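Local atomic coordinates of Baccell_00856 (Bacteroides cellulosilyticus DSM 14838, PDB entry 5MVH), a protein that is a beta-propeller glycoside hydrolase, probably a rhamnosidase that splits rhamnose-containing glycans. Residues Asp98-Leu103 with Tyr173-Lys178; Asp153-Tyr158 with Leu168-Tyr173; Glu342-Phe347 with Leu423-Pro428; Ser354-Ala359 with Asp373-Pro378. All blocks are in the same frame, centred on the assembly; numbering follows the deposited sequence.

Interaction 1: residues Asp98-Leu103 with Tyr173-Lys178; sequences DGEGYL and YSVKEK
Glu100 and Lys178 face each other without closing a salt bridge: Glu100 OE1 and Lys178 NZ stand 4.1 Å apart, and two waters do the work of direct bonds. One water joins Glu100 OE1, Tyr102 OH and Lys178 NZ. The other donates to both Glu100 OE2 and Val175 O while accepting from Lys178 NZ, which probably eases the approach of those two acceptors, OE2 of Glu100 and O of Val175, to 3.2 Å. Beside this wet patch, Val175 CG2 packs 3.7 Å from Asp98 CG. With CG of Asp98 lodged between its backbone N and carbonyl carbon (chi1 64°), OD1 folds back over its own turn and accepts Tyr102 N at 3.2 Å. OD2 is bonded to His104 and to a third water, which it shares with Tyr173 OH, itself held by Arg118. Replacing Asp98 by alanine would remove the carboxylate, and would probably leave Tyr102 N and His104 without their acceptor and Val175 CG2 with fewer neighbours. Asp98-Gly101 is a type I turn with Gly101 in the left-handed bulge position, the tip of a hairpin set against the turn after strand 167-174, as between adjacent blades of a beta-propeller.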
# COMPACT_ATOMS: atom_id res chain seq x y z
N ASP A 98 -8.93 -14.27 -3.90
CA ASP A 98 -8.98 -14.59 -5.32
C ASP A 98 -10.45 -14.63 -5.76
O ASP A 98 -11.37 -14.49 -4.95
CB ASP A 98 -8.18 -15.85 -5.69
CG ASP A 98 -8.72 -17.13 -5.06
OD1 ASP A 98 -9.94 -17.25 -4.84
OD2 ASP A 98 -7.89 -18.03 -4.78
N GLY A 99 -10.65 -14.80 -7.06
CA GLY A 99 -11.97 -14.79 -7.67
C GLY A 99 -12.94 -15.85 -7.18
O GLY A 99 -14.15 -15.62 -7.23
N GLU A 100 -12.42 -16.97 -6.68
CA GLU A 100 -13.26 -18.00 -6.04
C GLU A 100 -13.54 -17.77 -4.57
O GLU A 100 -14.25 -18.56 -3.97
CB GLU A 100 -12.63 -19.39 -6.18
CG GLU A 100 -12.63 -19.98 -7.58
CD GLU A 100 -12.02 -21.38 -7.60
OE1 GLU A 100 -12.49 -22.24 -6.84
OE2 GLU A 100 -11.08 -21.60 -8.35
N GLY A 101 -12.98 -16.72 -3.97
CA GLY A 101 -13.21 -16.38 -2.56
C GLY A 101 -12.22 -16.92 -1.53
O GLY A 101 -12.42 -16.68 -0.33
N TYR A 102 -11.20 -17.66 -1.97
CA TYR A 102 -10.14 -18.10 -1.05
C TYR A 102 -9.32 -16.89 -0.59
O TYR A 102 -8.96 -16.02 -1.40
CB TYR A 102 -9.20 -19.10 -1.70
CG TYR A 102 -9.81 -20.45 -2.03
CD1 TYR A 102 -9.83 -21.47 -1.09
CD2 TYR A 102 -10.33 -20.71 -3.29
CE1 TYR A 102 -10.38 -22.71 -1.39
CE2 TYR A 102 -10.88 -21.95 -3.60
CZ TYR A 102 -10.90 -22.93 -2.65
OH TYR A 102 -11.45 -24.16 -2.97
N LEU A 103 -9.04 -16.85 0.71
CA LEU A 103 -8.15 -15.85 1.28
C LEU A 103 -6.70 -16.30 1.11
O LEU A 103 -6.38 -17.47 1.31
CB LEU A 103 -8.42 -15.64 2.78
CG LEU A 103 -9.67 -14.90 3.23
CD1 LEU A 103 -10.97 -15.68 2.99
CD2 LEU A 103 -9.49 -14.63 4.71
N TYR A 173 -0.84 -15.77 -9.65
CA TYR A 173 -1.63 -16.93 -9.25
C TYR A 173 -2.73 -17.20 -10.24
O TYR A 173 -3.59 -16.33 -10.46
CB TYR A 173 -2.26 -16.72 -7.90
CG TYR A 173 -3.01 -17.88 -7.34
CD1 TYR A 173 -2.33 -19.04 -6.92
CD2 TYR A 173 -4.38 -17.83 -7.17
CE1 TYR A 173 -3.02 -20.10 -6.37
CE2 TYR A 173 -5.07 -18.90 -6.60
CZ TYR A 173 -4.39 -20.02 -6.20
OH TYR A 173 -5.06 -21.09 -5.65
N SER A 174 -2.73 -18.39 -10.82
CA SER A 174 -3.87 -18.81 -11.61
C SER A 174 -4.87 -19.50 -10.68
O SER A 174 -4.58 -20.58 -10.15
CB SER A 174 -3.45 -19.76 -12.74
OG SER A 174 -4.60 -20.48 -13.18
N VAL A 175 -6.04 -18.88 -10.51
CA VAL A 175 -7.10 -19.44 -9.68
C VAL A 175 -7.68 -20.77 -10.23
O VAL A 175 -8.03 -21.66 -9.46
CB VAL A 175 -8.22 -18.41 -9.40
CG1 VAL A 175 -9.02 -18.06 -10.66
CG2 VAL A 175 -9.13 -18.89 -8.27
N LYS A 176 -7.77 -20.89 -11.54
CA LYS A 176 -8.19 -22.15 -12.15
C LYS A 176 -7.19 -23.28 -11.86
O LYS A 176 -7.58 -24.36 -11.44
CB LYS A 176 -8.43 -21.97 -13.66
N GLU A 177 -5.91 -23.02 -12.06
CA GLU A 177 -4.88 -24.05 -11.91
C GLU A 177 -4.49 -24.25 -10.44
O GLU A 177 -3.81 -25.23 -10.13
CB GLU A 177 -3.62 -23.70 -12.72
CG GLU A 177 -3.81 -23.22 -14.17
CD GLU A 177 -4.40 -24.25 -15.09
OE1 GLU A 177 -3.94 -25.41 -15.05
OE2 GLU A 177 -5.35 -23.91 -15.85
N LYS A 178 -4.88 -23.33 -9.55
CA LYS A 178 -4.42 -23.30 -8.16
C LYS A 178 -2.88 -23.31 -8.11
O LYS A 178 -2.29 -24.11 -7.37
CB LYS A 178 -5.01 -24.47 -7.35
CG LYS A 178 -6.52 -24.49 -7.31
CD LYS A 178 -7.03 -25.53 -6.32
CE LYS A 178 -8.55 -25.70 -6.41
NZ LYS A 178 -9.29 -24.54 -5.85
O HOH W 1 -7.56 -20.68 -4.99
O HOH W 2 -11.93 -24.41 -5.67
O HOH W 3 -9.05 -22.02 -6.90

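Interaction 2: residues Asp153-Tyr158 with Leu168-Tyr173; sequences DLLFVY and LVMNHY
Met170 lies against Leu155 on one face of the hairpin. From Met170 CB, which lies 4.2 Å from Phe156 O, the chain runs straight to CG, 3.7 Å from Leu155 CD1. SD stays beside the same methyl, 3.9 Å from Leu155 CD1, and a final bend (chi3 -74°) turns CE to within 4.1 Å of Val157 CG2. Leu200, on strand 195-202 of the next sheet, also packs on Met170, so this face of the hairpin looks toward a neighbouring blade. Strands 154-160 and 167-174 are the two middle strands of a four-stranded antiparallel blade of the propeller. Six backbone bonds join Leu154 with Tyr173, Phe156 with Asn171 and Tyr158 with Val169; the shortest, from Tyr173 N to Leu154 O, is 2.7 Å. On the opposite face, CG of Tyr158 is tucked in over its own main chain (chi1 67°), which lays the ring alongside Val169. The result is a CH-pi contact, Val169 CB being 3.9 Å from the ring centroid of Tyr158. Past the ring, Tyr158 OH bonds to Asp137 O and accepts a hydrogen bond from a water, which in turn accepts one from Asn171 ND2; Asn171 OD1 is bound by Arg182. Just before strand 154-160, Asp153 OD2 accepts a weak bond from His172 NE2 at 2.9 Å, carboxylate and imidazole planes 81° apart, while Asp153 OD1 receives Val175 N.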
# COMPACT_ATOMS: atom_id res chain seq x y z
N ASP A 153 -7.68 -14.02 -10.92
CA ASP A 153 -6.27 -14.37 -10.65
C ASP A 153 -5.67 -13.36 -9.68
O ASP A 153 -6.32 -12.37 -9.37
CB ASP A 153 -5.45 -14.41 -11.94
CG ASP A 153 -5.74 -15.65 -12.80
OD1 ASP A 153 -6.47 -16.54 -12.34
OD2 ASP A 153 -5.22 -15.72 -13.94
N LEU A 154 -4.46 -13.63 -9.18
CA LEU A 154 -3.76 -12.71 -8.29
C LEU A 154 -2.35 -12.44 -8.73
O LEU A 154 -1.70 -13.28 -9.36
CB LEU A 154 -3.72 -13.21 -6.83
CG LEU A 154 -5.03 -13.44 -6.04
CD1 LEU A 154 -4.72 -13.99 -4.65
CD2 LEU A 154 -5.85 -12.16 -5.92
N LEU A 155 -1.89 -11.25 -8.32
CA LEU A 155 -0.50 -10.86 -8.40
C LEU A 155 0.06 -10.81 -6.97
O LEU A 155 -0.62 -10.35 -6.03
CB LEU A 155 -0.39 -9.49 -9.05
CG LEU A 155 0.96 -9.13 -9.63
CD1 LEU A 155 1.18 -9.77 -11.01
CD2 LEU A 155 1.07 -7.61 -9.71
N PHE A 156 1.28 -11.30 -6.83
CA PHE A 156 2.04 -11.11 -5.60
C PHE A 156 3.34 -10.45 -5.93
O PHE A 156 4.00 -10.83 -6.90
CB PHE A 156 2.29 -12.44 -4.92
CG PHE A 156 2.95 -12.35 -3.55
CD1 PHE A 156 2.26 -11.88 -2.43
CD2 PHE A 156 4.23 -12.80 -3.38
CE1 PHE A 156 2.84 -11.89 -1.18
CE2 PHE A 156 4.83 -12.80 -2.13
CZ PHE A 156 4.14 -12.33 -1.03
N VAL A 157 3.68 -9.46 -5.13
CA VAL A 157 4.94 -8.76 -5.19
C VAL A 157 5.62 -8.80 -3.81
O VAL A 157 4.97 -8.69 -2.79
CB VAL A 157 4.76 -7.30 -5.68
CG1 VAL A 157 6.10 -6.57 -5.71
CG2 VAL A 157 4.17 -7.28 -7.08
N TYR A 158 6.93 -8.97 -3.82
CA TYR A 158 7.73 -8.87 -2.61
C TYR A 158 9.13 -8.37 -2.92
O TYR A 158 9.56 -8.38 -4.07
CB TYR A 158 7.75 -10.21 -1.86
CG TYR A 158 8.46 -11.37 -2.52
CD1 TYR A 158 7.83 -12.14 -3.50
CD2 TYR A 158 9.76 -11.74 -2.12
CE1 TYR A 158 8.46 -13.23 -4.07
CE2 TYR A 158 10.40 -12.84 -2.68
CZ TYR A 158 9.74 -13.59 -3.66
OH TYR A 158 10.34 -14.67 -4.25
N LEU A 168 12.71 -6.55 -6.83
CA LEU A 168 11.26 -6.73 -7.02
C LEU A 168 11.01 -8.06 -7.70
O LEU A 168 11.45 -8.26 -8.83
CB LEU A 168 10.65 -5.59 -7.86
CG LEU A 168 9.12 -5.50 -7.90
CD1 LEU A 168 8.65 -4.16 -8.46
CD2 LEU A 168 8.46 -6.65 -8.66
N VAL A 169 10.37 -8.98 -6.97
CA VAL A 169 9.95 -10.28 -7.51
C VAL A 169 8.43 -10.29 -7.59
O VAL A 169 7.72 -9.87 -6.64
CB VAL A 169 10.43 -11.45 -6.64
CG1 VAL A 169 9.99 -12.78 -7.25
CG2 VAL A 169 11.95 -11.43 -6.49
N MET A 170 7.92 -10.74 -8.74
CA MET A 170 6.51 -10.67 -9.07
C MET A 170 5.99 -12.03 -9.56
O MET A 170 6.53 -12.62 -10.52
CB MET A 170 6.29 -9.62 -10.17
CG MET A 170 4.84 -9.35 -10.52
SD MET A 170 4.66 -8.15 -11.86
CE MET A 170 5.06 -6.61 -11.03
N ASN A 171 4.96 -12.53 -8.89
CA ASN A 171 4.33 -13.81 -9.22
C ASN A 171 2.86 -13.60 -9.61
O ASN A 171 2.22 -12.60 -9.22
CB ASN A 171 4.37 -14.76 -8.02
CG ASN A 171 5.75 -15.15 -7.61
OD1 ASN A 171 6.67 -15.20 -8.42
ND2 ASN A 171 5.91 -15.46 -6.32
N HIS A 172 2.33 -14.58 -10.36
CA HIS A 172 0.94 -14.60 -10.83
C HIS A 172 0.31 -15.88 -10.31
O HIS A 172 0.87 -16.96 -10.54
CB HIS A 172 0.91 -14.66 -12.37
CG HIS A 172 -0.45 -14.97 -12.94
ND1 HIS A 172 -1.17 -14.05 -13.67
CD2 HIS A 172 -1.18 -16.11 -12.97
CE1 HIS A 172 -2.31 -14.58 -14.07
NE2 HIS A 172 -2.34 -15.84 -13.66
N TYR A 173 -0.84 -15.77 -9.65
CA TYR A 173 -1.63 -16.93 -9.25
C TYR A 173 -2.73 -17.20 -10.24
O TYR A 173 -3.59 -16.33 -10.46
CB TYR A 173 -2.26 -16.72 -7.90
CG TYR A 173 -3.01 -17.88 -7.34
CD1 TYR A 173 -2.33 -19.04 -6.92
CD2 TYR A 173 -4.38 -17.83 -7.17
CE1 TYR A 173 -3.02 -20.10 -6.37
CE2 TYR A 173 -5.07 -18.90 -6.60
CZ TYR A 173 -4.39 -20.02 -6.20
OH TYR A 173 -5.06 -21.09 -5.65
O HOH W 4 8.40 -16.47 -5.33

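Interaction 3: residues Glu342-Phe347 with Leu423-Pro428; sequences EIFYIF and LEVVKP
Phe344 sets the edge of its ring against the Val426-Lys427 peptide, a contact between two neighbouring blades of the propeller. The second of these blades is the one in which the N-terminal strand 23-29 pairs with the C-terminal strand 418-425, the closure often called molecular velcro. The tight part is the rim of the phenyl group: Phe344 CE2 lies 3.5 Å from Lys427 N and 3.6 Å from Val426 C, both close to the ring plane, so the peptide link meets the edge rather than a face. With CG beside the backbone N (chi1 -64°), the ring reaches toward the next sheet, and His360 meets it edge-to-face. Val425 packs beside it, its CG1 being 4.2 Å from Phe344 CD2 and 4.5 Å from Ile346 CD1. Leu397 packs on both Phe344 and Val425, and Leu399 on Ile346, which continues the apolar layer. Toward solvent the contact slackens. Val426 directs its side chain away, and Lys427, exposed and extended beyond CG, carries its ammonium group outward. Glu342 does not capture it: Glu342 OE2 and Lys427 NZ are 5.3 Å apart, and OE2 instead accepts from His360 NE2. What the glutamate touches is the aliphatic part of the lysine, crossed at about a right angle, with Glu342 OE2 3.6 Å from Lys427 CB and 3.7 Å from Lys427 CD.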
# COMPACT_ATOMS: atom_id res chain seq x y z
N GLU A 342 -12.02 13.71 -8.90
CA GLU A 342 -12.25 13.91 -7.47
C GLU A 342 -11.23 13.04 -6.73
O GLU A 342 -11.02 11.86 -7.07
CB GLU A 342 -13.69 13.53 -7.08
CG GLU A 342 -14.03 13.85 -5.63
CD GLU A 342 -15.41 13.35 -5.21
OE1 GLU A 342 -16.09 12.67 -6.01
OE2 GLU A 342 -15.83 13.62 -4.09
N ILE A 343 -10.54 13.65 -5.76
CA ILE A 343 -9.45 13.01 -5.01
C ILE A 343 -9.74 13.00 -3.50
O ILE A 343 -9.98 14.05 -2.91
CB ILE A 343 -8.10 13.76 -5.14
CG1 ILE A 343 -7.79 14.11 -6.59
CG2 ILE A 343 -6.96 12.92 -4.58
CD1 ILE A 343 -7.67 12.90 -7.49
N PHE A 344 -9.65 11.81 -2.90
CA PHE A 344 -9.57 11.66 -1.44
C PHE A 344 -8.14 11.30 -1.10
O PHE A 344 -7.62 10.29 -1.59
CB PHE A 344 -10.51 10.55 -0.97
CG PHE A 344 -11.97 10.82 -1.20
CD1 PHE A 344 -12.52 10.69 -2.47
CD2 PHE A 344 -12.82 11.15 -0.14
CE1 PHE A 344 -13.88 10.91 -2.69
CE2 PHE A 344 -14.18 11.36 -0.36
CZ PHE A 344 -14.71 11.25 -1.64
N TYR A 345 -7.51 12.12 -0.26
CA TYR A 345 -6.09 12.01 0.05
C TYR A 345 -6.02 11.90 1.55
O TYR A 345 -6.30 12.88 2.29
CB TYR A 345 -5.37 13.24 -0.51
CG TYR A 345 -3.86 13.21 -0.52
CD1 TYR A 345 -3.13 13.30 0.68
CD2 TYR A 345 -3.14 13.16 -1.71
CE1 TYR A 345 -1.73 13.31 0.67
CE2 TYR A 345 -1.76 13.15 -1.72
CZ TYR A 345 -1.06 13.25 -0.53
OH TYR A 345 0.30 13.23 -0.53
N ILE A 346 -5.67 10.70 2.03
CA ILE A 346 -5.75 10.39 3.45
C ILE A 346 -4.36 10.52 4.09
O ILE A 346 -3.37 9.97 3.57
CB ILE A 346 -6.32 8.96 3.68
CG1 ILE A 346 -7.69 8.77 2.97
CG2 ILE A 346 -6.38 8.65 5.16
CD1 ILE A 346 -8.83 9.64 3.49
N PHE A 347 -4.28 11.20 5.22
CA PHE A 347 -3.02 11.47 5.88
C PHE A 347 -3.17 11.57 7.39
O PHE A 347 -4.26 11.41 7.95
CB PHE A 347 -2.35 12.72 5.26
CG PHE A 347 -3.01 14.05 5.60
CD1 PHE A 347 -4.15 14.49 4.93
CD2 PHE A 347 -2.45 14.90 6.59
CE1 PHE A 347 -4.75 15.72 5.25
CE2 PHE A 347 -3.05 16.12 6.91
CZ PHE A 347 -4.19 16.54 6.22
N LEU A 423 -13.38 2.63 9.27
CA LEU A 423 -13.97 3.95 9.16
C LEU A 423 -14.37 4.24 7.72
O LEU A 423 -13.51 4.23 6.82
CB LEU A 423 -12.97 4.99 9.65
CG LEU A 423 -13.39 6.46 9.57
CD1 LEU A 423 -14.73 6.68 10.25
CD2 LEU A 423 -12.32 7.31 10.22
N GLU A 424 -15.67 4.48 7.48
CA GLU A 424 -16.12 4.88 6.14
C GLU A 424 -15.92 6.38 6.00
O GLU A 424 -16.23 7.15 6.93
CB GLU A 424 -17.59 4.46 5.79
CG GLU A 424 -18.08 5.00 4.40
CD GLU A 424 -19.01 4.09 3.58
OE1 GLU A 424 -19.50 3.07 4.09
OE2 GLU A 424 -19.26 4.41 2.38
N VAL A 425 -15.40 6.78 4.84
CA VAL A 425 -15.09 8.16 4.50
C VAL A 425 -15.93 8.60 3.31
O VAL A 425 -16.02 7.87 2.33
CB VAL A 425 -13.60 8.32 4.14
CG1 VAL A 425 -13.27 9.78 3.81
CG2 VAL A 425 -12.74 7.76 5.27
N VAL A 426 -16.53 9.78 3.41
CA VAL A 426 -17.33 10.38 2.31
C VAL A 426 -16.83 11.79 2.01
O VAL A 426 -16.01 12.33 2.76
CB VAL A 426 -18.85 10.38 2.60
CG1 VAL A 426 -19.35 8.95 2.76
CG2 VAL A 426 -19.20 11.22 3.84
N LYS A 427 -17.26 12.37 0.89
CA LYS A 427 -16.82 13.72 0.57
C LYS A 427 -17.37 14.68 1.65
O LYS A 427 -18.41 14.40 2.26
CB LYS A 427 -17.22 14.13 -0.85
CG LYS A 427 -18.70 14.34 -1.07
CD LYS A 427 -19.01 14.71 -2.51
CE LYS A 427 -20.49 14.53 -2.73
NZ LYS A 427 -20.92 14.97 -4.09
N PRO A 428 -16.64 15.77 1.92
CA PRO A 428 -17.05 16.71 2.96
C PRO A 428 -18.10 17.72 2.47
O PRO A 428 -18.32 17.83 1.25
CB PRO A 428 -15.74 17.41 3.32
CG PRO A 428 -14.99 17.42 2.02
CD PRO A 428 -15.32 16.11 1.37

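Interaction 4: residues Ser354-Ala359 with Asp373-Pro378; sequences SRVSLA and DLTNFP
Ser357 and Arg355 both bond to the carboxylate of Asp373. Ser357 OG donates to Asp373 OD1 at 2.7 Å, while Arg355 NH1 forms a salt bridge with Asp373 OD2 at 3.0 Å; each oxygen is met on its anti side. The guanidinium stands almost perpendicular to the carboxylate, the planes 87° apart, and one of its faces lies over Asn376 CA. Arg352 makes a second salt bridge to OD1, so the aspartate is gripped by two cations and a hydroxyl. A leucine in place of Arg355 would probably leave Asp373 OD2 without its charged mate and Asn376 CA without the flat group beside it. Next come the backbone groups. Leu374 N reaches Val356 O at 2.7 Å, but the partner of Val356 N is a side chain: Thr375 OG1, 3.0 Å away. Thr375 OG1 in turn donates to Phe377 O at 2.9 Å, so one hydroxyl joins Val356 N to Phe377 O. Around these bonds the packing is apolar. Val356 splits its branches, CG2 meeting Thr375 CG2 at 3.5 Å and CG1 approaching Leu374 CB, while Leu374 CD1 lies 3.9 Å from Leu358 CB. Ser357 and Asp373 form an antiparallel non-hydrogen-bonded pair, at the point where regular pairing of the outermost strand of a four-stranded propeller blade ends and the loop carries on the contact through Leu374 and Thr375.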
# COMPACT_ATOMS: atom_id res chain seq x y z
N SER A 354 -2.29 14.60 15.09
CA SER A 354 -2.12 13.18 14.71
C SER A 354 -3.43 12.41 14.61
O SER A 354 -3.50 11.21 14.91
CB SER A 354 -1.11 12.52 15.64
OG SER A 354 0.13 13.19 15.55
N ARG A 355 -4.47 13.09 14.16
CA ARG A 355 -5.74 12.48 13.86
C ARG A 355 -5.67 11.83 12.50
O ARG A 355 -4.72 12.03 11.75
CB ARG A 355 -6.85 13.53 13.85
CG ARG A 355 -7.05 14.19 15.20
CD ARG A 355 -7.89 15.44 15.07
NE ARG A 355 -8.25 15.95 16.38
CZ ARG A 355 -9.03 17.03 16.59
NH1 ARG A 355 -9.55 17.72 15.58
NH2 ARG A 355 -9.28 17.42 17.83
N VAL A 356 -6.72 11.08 12.17
CA VAL A 356 -6.96 10.67 10.80
C VAL A 356 -7.46 11.92 10.09
O VAL A 356 -8.44 12.50 10.54
CB VAL A 356 -8.03 9.57 10.70
CG1 VAL A 356 -8.33 9.26 9.22
CG2 VAL A 356 -7.56 8.34 11.49
N SER A 357 -6.83 12.30 8.98
CA SER A 357 -7.21 13.51 8.24
C SER A 357 -7.45 13.21 6.76
O SER A 357 -6.89 12.25 6.20
CB SER A 357 -6.15 14.58 8.37
OG SER A 357 -6.05 15.00 9.72
N LEU A 358 -8.30 14.05 6.18
CA LEU A 358 -8.69 14.00 4.79
C LEU A 358 -8.36 15.32 4.12
O LEU A 358 -8.81 16.39 4.56
CB LEU A 358 -10.18 13.72 4.64
CG LEU A 358 -10.79 13.89 3.24
CD1 LEU A 358 -10.16 12.94 2.26
CD2 LEU A 358 -12.31 13.73 3.29
N ALA A 359 -7.57 15.22 3.05
CA ALA A 359 -7.40 16.31 2.10
C ALA A 359 -8.24 15.93 0.88
O ALA A 359 -8.03 14.87 0.29
CB ALA A 359 -5.93 16.47 1.73
N ASP A 373 -10.69 16.67 9.57
CA ASP A 373 -10.29 15.58 10.47
C ASP A 373 -11.40 14.57 10.55
O ASP A 373 -12.57 14.93 10.67
CB ASP A 373 -9.93 16.11 11.87
CG ASP A 373 -8.65 16.93 11.86
OD1 ASP A 373 -7.81 16.71 10.96
OD2 ASP A 373 -8.48 17.82 12.74
N LEU A 374 -11.03 13.29 10.44
CA LEU A 374 -12.01 12.19 10.45
C LEU A 374 -12.16 11.46 11.78
O LEU A 374 -13.11 10.70 11.97
CB LEU A 374 -11.66 11.21 9.34
CG LEU A 374 -11.48 11.83 7.95
CD1 LEU A 374 -11.23 10.74 6.92
CD2 LEU A 374 -12.71 12.65 7.56
N THR A 375 -11.21 11.68 12.68
CA THR A 375 -11.27 11.23 14.06
C THR A 375 -11.08 12.45 14.97
O THR A 375 -10.38 13.40 14.61
CB THR A 375 -10.19 10.17 14.41
OG1 THR A 375 -8.87 10.70 14.19
CG2 THR A 375 -10.36 8.95 13.56
N ASN A 376 -11.67 12.40 16.16
CA ASN A 376 -11.52 13.46 17.17
C ASN A 376 -10.42 13.13 18.17
O ASN A 376 -10.21 13.88 19.12
CB ASN A 376 -12.86 13.77 17.89
CG ASN A 376 -13.39 12.62 18.76
OD1 ASN A 376 -12.69 11.64 19.07
ND2 ASN A 376 -14.63 12.77 19.19
N PHE A 377 -9.74 12.00 17.94
CA PHE A 377 -8.72 11.50 18.83
C PHE A 377 -7.45 11.22 17.99
O PHE A 377 -7.57 10.97 16.79
CB PHE A 377 -9.21 10.23 19.57
CG PHE A 377 -9.63 9.08 18.65
CD1 PHE A 377 -8.69 8.18 18.15
CD2 PHE A 377 -10.96 8.90 18.30
CE1 PHE A 377 -9.07 7.12 17.30
CE2 PHE A 377 -11.36 7.85 17.46
CZ PHE A 377 -10.40 6.96 16.96
N PRO A 378 -6.26 11.28 18.62
CA PRO A 378 -5.00 10.95 17.96
C PRO A 378 -4.80 9.45 17.69
O PRO A 378 -5.23 8.58 18.47
CB PRO A 378 -3.96 11.45 18.97
CG PRO A 378 -4.61 11.22 20.28
CD PRO A 378 -6.03 11.65 20.03

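Overall arrangement
The four contacts form two well-separated clusters, interaction 2 lying across the chain's centre from interactions 3 and 4. Interactions 1 and 2, with centres 13 Å apart, share Tyr173 and are tied by Val175 N and Asp153 OD1 at 3.0 Å; the first joins hairpin turns, the second builds the blade behind one of them. Interactions 3 and 4, 11 Å apart between centres, share a blade: Phe347 O and Ser357 N, 2.9 Å apart, probably bond between its strands, and Val425 CG2 packs 3.7 Å from Leu374 CD1 across the interface. Between clusters nothing touches; the centres of interactions 1 and 4 lie 37 Å apart. Each joins strands, turns or blades; none includes a bound ligand, so none can be placed relative to the active site.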